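Local coordinates for PGRP-Hd - Peptidoglycan recognition protein homologue (Alvinella pompejana, PDB 3EP1) that probably recognises bacterial peptidoglycan in innate immunity and is related to the N-acetylmuramoyl-L-alanine amidases, at residues Asp68-Lys72 and Glu73-Asp77; Lys122-Gln126 and Ala127-Ala131. One frame throughout, in Å; residues are numbered along the deposited sequence.

Contact 1: residues Asp68-Lys72 and Glu73-Asp77; sequences DADFK and EGNDD
D70 O is where the end of this helix and the chain leaving it meet. N75 N donates to D70 O at 3.1 Å, and the side-chain amide adds a weak bond from N75 ND2 to the same D70 O at 3.3 Å; CG of N75 stands anti to its own carbonyl carbon, beside the backbone N (chi1 -66°), which brings ND2 to that oxygen. E73 N has its good bond to A69 O, 3.3 Å away, and only a weak second one to D70 O. A short bond runs from G74 N to F71 O, 2.7 Å, with the donor well above the carbonyl plane, and F71 O also accepts from R17 NH1. G74 sits at positive phi (99°) with two bonds running back into the last turn, a Schellman motif, and a side chain there would jam against the preceding carbonyl oxygen.

Beside the turn, the F71 ring presents its edge to two carbonyls, CD1 3.7 Å from N75 O and CE1 3.6 Å from D76 O. D77 lies alongside F71, its carboxylate tilted 27° from the ring. CB of D70 packs 3.6 Å from D77 O, while the acids bond elsewhere: D70 OD1 accepts from K79 N, D77 OD1 from Q67 NE2, and D77 OD2 pairs with R8.

The motif closes helix 59-72 and starts the loop toward strand 82-84, and R18 pairs with D76 to tie that loop to the chain's N-terminal part.

Contact 2: residues Lys122-Gln126 and Ala127-Ala131; sequences KEPSQ and ALQDA
Q129 reaches back from the first turn of its helix to the residues that lead into it. Its CB lies 3.6 Å from Q126 O. CG, set anti to the carbonyl carbon (chi1 -77°), passes 3.8 Å from S125 O and also touches P124 CG. From there the extended chain carries the amide to P124, where NE2 donates to P124 O at 3.3 Å; the acceptor lies near the plane of the Q129 amide, although the donor stands above the carbonyl plane of P124. A water links NE2 to E123 OE2. OE1 lies near two further waters that also approach the Q126 amide, though their bonding is doubtful. Shortened to an alanine, this position would probably leave P124 O without its side-chain donor and break the water link to E123.

S125 is the N-cap: its OG accepts from L128 N at 3.2 Å and is also bonded to Q86 O. S125 O takes Q129 N, the first regular bond of the helix. The next residue, Q126, reaches one turn along the helix to D130. With its chain bent at chi2 (66°), NE2 donates to D130 OD2 at 3.3 Å, meeting the carboxylate from above its plane, while D130 N bonds to Q126 O.

P124 CB touches both methyls of L128, 4.1 Å from CD1, and both residues are buried. Just ahead of helix 126-141, P124 packs on F162 and M165 of helix 160-167, while L128, in its first turn, rests on I84 of strand 82-84.

Contact 1 comes first along the chain and contact 2 well after it, with strands 82-84, 90-92 and 110-115 in between. Their centres are 28 Å apart, on opposite sides of the chain's centre, and the nearest atoms are about 17 Å apart, so they do not touch. Both relate to strand 82-84 of the mixed five-stranded sheet: the loop from contact 1 leads into it, and L128 and A131 of contact 2 pack on its I84. All four segments belong to the amidase-like part of the chain; contact 1 caps the C-terminal end of helix 59-72 and contact 2 the N-terminal end of helix 126-141.

Contact 1: residues Asp68-Lys72 and Glu73-Asp77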
ATOM      1  N   ASP A  68     -10.672 -21.504 -12.328  1.00 22.15           N
ATOM      2  CA  ASP A  68     -11.367 -22.498 -13.143  1.00 23.44           C
ATOM      3  C   ASP A  68     -12.603 -23.054 -12.438  1.00 23.67           C
ATOM      4  O   ASP A  68     -13.676 -23.185 -13.039  1.00 23.17           O
ATOM      5  CB  ASP A  68     -10.427 -23.655 -13.479  1.00 24.45           C
ATOM      6  CG  ASP A  68      -9.362 -23.269 -14.474  1.00 26.29           C
ATOM      7  OD1 ASP A  68      -8.421 -24.068 -14.663  1.00 26.08           O
ATOM      8  OD2 ASP A  68      -9.461 -22.174 -15.070  1.00 27.85           O
ATOM      9  N   ALA A  69     -12.435 -23.382 -11.161  1.00 24.37           N
ATOM     10  CA  ALA A  69     -13.513 -23.927 -10.351  1.00 24.29           C
ATOM     11  C   ALA A  69     -14.637 -22.912 -10.200  1.00 26.53           C
ATOM     12  O   ALA A  69     -15.816 -23.266 -10.224  1.00 27.72           O
ATOM     13  CB  ALA A  69     -12.983 -24.324  -8.974  1.00 25.67           C
ATOM     14  N   ASP A  70     -14.273 -21.645 -10.049  1.00 24.51           N
ATOM     15  CA  ASP A  70     -15.280 -20.615  -9.887  1.00 22.99           C
ATOM     16  C   ASP A  70     -16.066 -20.386 -11.174  1.00 21.98           C
ATOM     17  O   ASP A  70     -17.276 -20.184 -11.128  1.00 21.00           O
ATOM     18  CB  ASP A  70     -14.622 -19.327  -9.384  1.00 24.56           C
ATOM     19  CG  ASP A  70     -14.028 -19.490  -7.983  1.00 25.71           C
ATOM     20  OD1 ASP A  70     -13.459 -18.524  -7.445  1.00 24.95           O
ATOM     21  OD2 ASP A  70     -14.130 -20.596  -7.417  1.00 27.05           O
ATOM     22  N   PHE A  71     -15.389 -20.419 -12.318  1.00 19.65           N
ATOM     23  CA  PHE A  71     -16.078 -20.250 -13.590  1.00 21.46           C
ATOM     24  C   PHE A  71     -17.100 -21.380 -13.740  1.00 22.28           C
ATOM     25  O   PHE A  71     -18.267 -21.131 -14.018  1.00 23.46           O
ATOM     26  CB  PHE A  71     -15.095 -20.303 -14.770  1.00 19.43           C
ATOM     27  CG  PHE A  71     -14.366 -19.012 -15.022  1.00 17.36           C
ATOM     28  CD1 PHE A  71     -15.047 -17.802 -15.035  1.00 17.35           C
ATOM     29  CD2 PHE A  71     -13.008 -19.013 -15.301  1.00 17.34           C
ATOM     30  CE1 PHE A  71     -14.388 -16.612 -15.329  1.00 18.46           C
ATOM     31  CE2 PHE A  71     -12.343 -17.829 -15.596  1.00 16.95           C
ATOM     32  CZ  PHE A  71     -13.034 -16.627 -15.611  1.00 17.96           C
ATOM     33  N   LYS A  72     -16.654 -22.616 -13.533  1.00 24.63           N
ATOM     34  CA  LYS A  72     -17.529 -23.783 -13.656  1.00 26.95           C
ATOM     35  C   LYS A  72     -18.822 -23.658 -12.863  1.00 27.03           C
ATOM     36  O   LYS A  72     -19.870 -24.126 -13.300  1.00 25.59           O
ATOM     37  CB  LYS A  72     -16.807 -25.050 -13.206  1.00 29.48           C
ATOM     38  CG  LYS A  72     -15.783 -25.584 -14.185  1.00 33.24           C
ATOM     39  CD  LYS A  72     -15.273 -26.938 -13.707  1.00 37.29           C
ATOM     40  CE  LYS A  72     -14.440 -26.834 -12.414  1.00 39.22           C
ATOM     41  NZ  LYS A  72     -12.997 -26.465 -12.654  1.00 39.39           N
ATOM     42  N   GLU A  73     -18.742 -23.031 -11.694  1.00 25.63           N
ATOM     43  CA  GLU A  73     -19.917 -22.863 -10.852  1.00 25.53           C
ATOM     44  C   GLU A  73     -20.796 -21.692 -11.264  1.00 23.64           C
ATOM     45  O   GLU A  73     -21.821 -21.440 -10.639  1.00 24.21           O
ATOM     46  CB  GLU A  73     -19.496 -22.696  -9.395  1.00 27.05           C
ATOM     47  CG  GLU A  73     -18.837 -23.924  -8.804  1.00 31.25           C
ATOM     48  CD  GLU A  73     -18.369 -23.689  -7.384  1.00 34.62           C
ATOM     49  OE1 GLU A  73     -19.213 -23.305  -6.539  1.00 36.92           O
ATOM     50  OE2 GLU A  73     -17.159 -23.878  -7.116  1.00 35.76           O
ATOM     51  N   GLY A  74     -20.388 -20.967 -12.302  1.00 22.18           N
ATOM     52  CA  GLY A  74     -21.183 -19.844 -12.769  1.00 21.12           C
ATOM     53  C   GLY A  74     -20.766 -18.445 -12.334  1.00 21.71           C
ATOM     54  O   GLY A  74     -21.453 -17.476 -12.655  1.00 19.27           O
ATOM     55  N   ASN A  75     -19.660 -18.320 -11.604  1.00 20.48           N
ATOM     56  CA  ASN A  75     -19.201 -17.004 -11.169  1.00 21.02           C
ATOM     57  C   ASN A  75     -18.576 -16.228 -12.330  1.00 21.15           C
ATOM     58  O   ASN A  75     -18.113 -16.822 -13.310  1.00 21.60           O
ATOM     59  CB  ASN A  75     -18.185 -17.138 -10.024  1.00 21.41           C
ATOM     60  CG  ASN A  75     -18.804 -17.705  -8.756  1.00 22.16           C
ATOM     61  OD1 ASN A  75     -19.768 -17.158  -8.233  1.00 24.70           O
ATOM     62  ND2 ASN A  75     -18.252 -18.802  -8.261  1.00 24.68           N
ATOM     63  N   ASP A  76     -18.566 -14.903 -12.213  1.00 19.23           N
ATOM     64  CA  ASP A  76     -17.998 -14.034 -13.238  1.00 18.80           C
ATOM     65  C   ASP A  76     -16.470 -14.071 -13.286  1.00 20.08           C
ATOM     66  O   ASP A  76     -15.870 -13.533 -14.213  1.00 19.31           O
ATOM     67  CB  ASP A  76     -18.411 -12.572 -12.999  1.00 21.84           C
ATOM     68  CG  ASP A  76     -19.899 -12.343 -13.151  1.00 22.29           C
ATOM     69  OD1 ASP A  76     -20.541 -13.094 -13.911  1.00 24.10           O
ATOM     70  OD2 ASP A  76     -20.419 -11.393 -12.526  1.00 23.90           O
ATOM     71  N   ASP A  77     -15.850 -14.688 -12.281  1.00 19.76           N
ATOM     72  CA  ASP A  77     -14.394 -14.749 -12.184  1.00 19.41           C
ATOM     73  C   ASP A  77     -14.057 -15.405 -10.851  1.00 17.80           C
ATOM     74  O   ASP A  77     -14.959 -15.796 -10.114  1.00 16.29           O
ATOM     75  CB  ASP A  77     -13.839 -13.315 -12.235  1.00 18.65           C
ATOM     76  CG  ASP A  77     -12.319 -13.255 -12.247  1.00 20.41           C
ATOM     77  OD1 ASP A  77     -11.661 -14.252 -12.598  1.00 18.37           O
ATOM     78  OD2 ASP A  77     -11.786 -12.178 -11.916  1.00 21.48           O
TER

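Contact 2: residues Lys122-Gln126 and Ala127-Ala131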
ATOM      1  N   LYS A 122      -4.387 -25.376  12.983  1.00 30.62           N
ATOM      2  CA  LYS A 122      -3.155 -24.598  13.076  1.00 30.94           C
ATOM      3  C   LYS A 122      -3.328 -23.133  12.680  1.00 30.48           C
ATOM      4  O   LYS A 122      -3.936 -22.822  11.655  1.00 28.71           O
ATOM      5  CB  LYS A 122      -2.078 -25.199  12.171  1.00 33.20           C
ATOM      6  CG  LYS A 122      -1.701 -26.629  12.474  1.00 36.65           C
ATOM      7  CD  LYS A 122      -0.763 -27.177  11.399  1.00 39.86           C
ATOM      8  CE  LYS A 122      -1.437 -27.209  10.025  1.00 40.89           C
ATOM      9  NZ  LYS A 122      -0.560 -27.830   8.996  1.00 41.03           N
ATOM     10  N   GLU A 123      -2.769 -22.238  13.483  1.00 29.99           N
ATOM     11  CA  GLU A 123      -2.837 -20.820  13.174  1.00 29.46           C
ATOM     12  C   GLU A 123      -1.989 -20.583  11.934  1.00 28.35           C
ATOM     13  O   GLU A 123      -1.072 -21.358  11.655  1.00 29.25           O
ATOM     14  CB  GLU A 123      -2.288 -19.997  14.333  1.00 29.96           C
ATOM     15  CG  GLU A 123      -3.211 -19.961  15.519  1.00 31.70           C
ATOM     16  CD  GLU A 123      -2.590 -19.281  16.719  1.00 34.47           C
ATOM     17  OE1 GLU A 123      -3.287 -19.192  17.755  1.00 35.19           O
ATOM     18  OE2 GLU A 123      -1.414 -18.845  16.629  1.00 32.96           O
ATOM     19  N   PRO A 124      -2.285 -19.515  11.170  1.00 27.85           N
ATOM     20  CA  PRO A 124      -1.524 -19.204   9.959  1.00 26.06           C
ATOM     21  C   PRO A 124      -0.109 -18.728  10.279  1.00 27.52           C
ATOM     22  O   PRO A 124       0.127 -18.123  11.330  1.00 27.60           O
ATOM     23  CB  PRO A 124      -2.360 -18.108   9.308  1.00 25.78           C
ATOM     24  CG  PRO A 124      -2.922 -17.401  10.474  1.00 24.89           C
ATOM     25  CD  PRO A 124      -3.377 -18.542  11.349  1.00 25.31           C
ATOM     26  N   SER A 125       0.819 -18.993   9.364  1.00 27.81           N
ATOM     27  CA  SER A 125       2.211 -18.584   9.543  1.00 26.69           C
ATOM     28  C   SER A 125       2.277 -17.092   9.806  1.00 27.94           C
ATOM     29  O   SER A 125       1.353 -16.350   9.469  1.00 29.30           O
ATOM     30  CB  SER A 125       3.036 -18.914   8.295  1.00 26.75           C
ATOM     31  OG  SER A 125       2.609 -18.167   7.169  1.00 26.42           O
ATOM     32  N   GLN A 126       3.374 -16.650  10.404  1.00 26.36           N
ATOM     33  CA  GLN A 126       3.542 -15.240  10.698  1.00 26.81           C
ATOM     34  C   GLN A 126       3.670 -14.478   9.394  1.00 26.41           C
ATOM     35  O   GLN A 126       3.254 -13.324   9.293  1.00 26.61           O
ATOM     36  CB  GLN A 126       4.793 -15.016  11.545  1.00 26.99           C
ATOM     37  CG  GLN A 126       4.998 -13.575  11.956  1.00 29.96           C
ATOM     38  CD  GLN A 126       3.915 -13.078  12.896  1.00 32.12           C
ATOM     39  OE1 GLN A 126       3.710 -13.639  13.978  1.00 33.17           O
ATOM     40  NE2 GLN A 126       3.217 -12.018  12.492  1.00 31.49           N
ATOM     41  N   ALA A 127       4.251 -15.137   8.394  1.00 24.36           N
ATOM     42  CA  ALA A 127       4.451 -14.527   7.087  1.00 23.15           C
ATOM     43  C   ALA A 127       3.125 -14.161   6.441  1.00 23.03           C
ATOM     44  O   ALA A 127       3.012 -13.125   5.796  1.00 24.07           O
ATOM     45  CB  ALA A 127       5.227 -15.473   6.186  1.00 23.06           C
ATOM     46  N   LEU A 128       2.131 -15.027   6.619  1.00 22.13           N
ATOM     47  CA  LEU A 128       0.803 -14.818   6.058  1.00 21.84           C
ATOM     48  C   LEU A 128       0.107 -13.658   6.770  1.00 21.28           C
ATOM     49  O   LEU A 128      -0.528 -12.821   6.133  1.00 21.31           O
ATOM     50  CB  LEU A 128      -0.022 -16.107   6.179  1.00 20.08           C
ATOM     51  CG  LEU A 128      -1.368 -16.175   5.450  1.00 19.46           C
ATOM     52  CD1 LEU A 128      -1.770 -17.630   5.275  1.00 17.77           C
ATOM     53  CD2 LEU A 128      -2.428 -15.408   6.217  1.00 18.03           C
ATOM     54  N   GLN A 129       0.232 -13.611   8.091  1.00 20.66           N
ATOM     55  CA  GLN A 129      -0.372 -12.534   8.872  1.00 21.51           C
ATOM     56  C   GLN A 129       0.154 -11.162   8.479  1.00 20.95           C
ATOM     57  O   GLN A 129      -0.622 -10.225   8.323  1.00 22.53           O
ATOM     58  CB  GLN A 129      -0.113 -12.742  10.357  1.00 21.74           C
ATOM     59  CG  GLN A 129      -0.984 -13.795  10.993  1.00 24.58           C
ATOM     60  CD  GLN A 129      -0.647 -13.997  12.451  1.00 26.56           C
ATOM     61  OE1 GLN A 129      -0.577 -13.041  13.222  1.00 29.91           O
ATOM     62  NE2 GLN A 129      -0.435 -15.246  12.839  1.00 26.78           N
ATOM     63  N   ASP A 130       1.472 -11.044   8.329  1.00 20.75           N
ATOM     64  CA  ASP A 130       2.078  -9.768   7.960  1.00 22.36           C
ATOM     65  C   ASP A 130       1.613  -9.307   6.587  1.00 20.67           C
ATOM     66  O   ASP A 130       1.390  -8.118   6.381  1.00 21.91           O
ATOM     67  CB  ASP A 130       3.605  -9.869   7.984  1.00 25.34           C
ATOM     68  CG  ASP A 130       4.144 -10.186   9.369  1.00 30.35           C
ATOM     69  OD1 ASP A 130       5.064 -11.020   9.473  1.00 34.25           O
ATOM     70  OD2 ASP A 130       3.648  -9.604  10.358  1.00 34.20           O
ATOM     71  N   ALA A 131       1.474 -10.245   5.651  1.00 19.98           N
ATOM     72  CA  ALA A 131       1.017  -9.908   4.304  1.00 19.84           C
ATOM     73  C   ALA A 131      -0.415  -9.411   4.427  1.00 19.21           C
ATOM     74  O   ALA A 131      -0.798  -8.418   3.811  1.00 19.23           O
ATOM     75  CB  ALA A 131       1.076 -11.133   3.391  1.00 18.38           C
TER
HETATM   76  O   HOH W   1       0.147 -17.470  15.170  1.00 41.93           O
HETATM   77  O   HOH W   2       1.449 -10.944  13.797  1.00 33.26           O
HETATM   78  O   HOH W   3       1.363 -13.133  15.723  1.00 40.22           O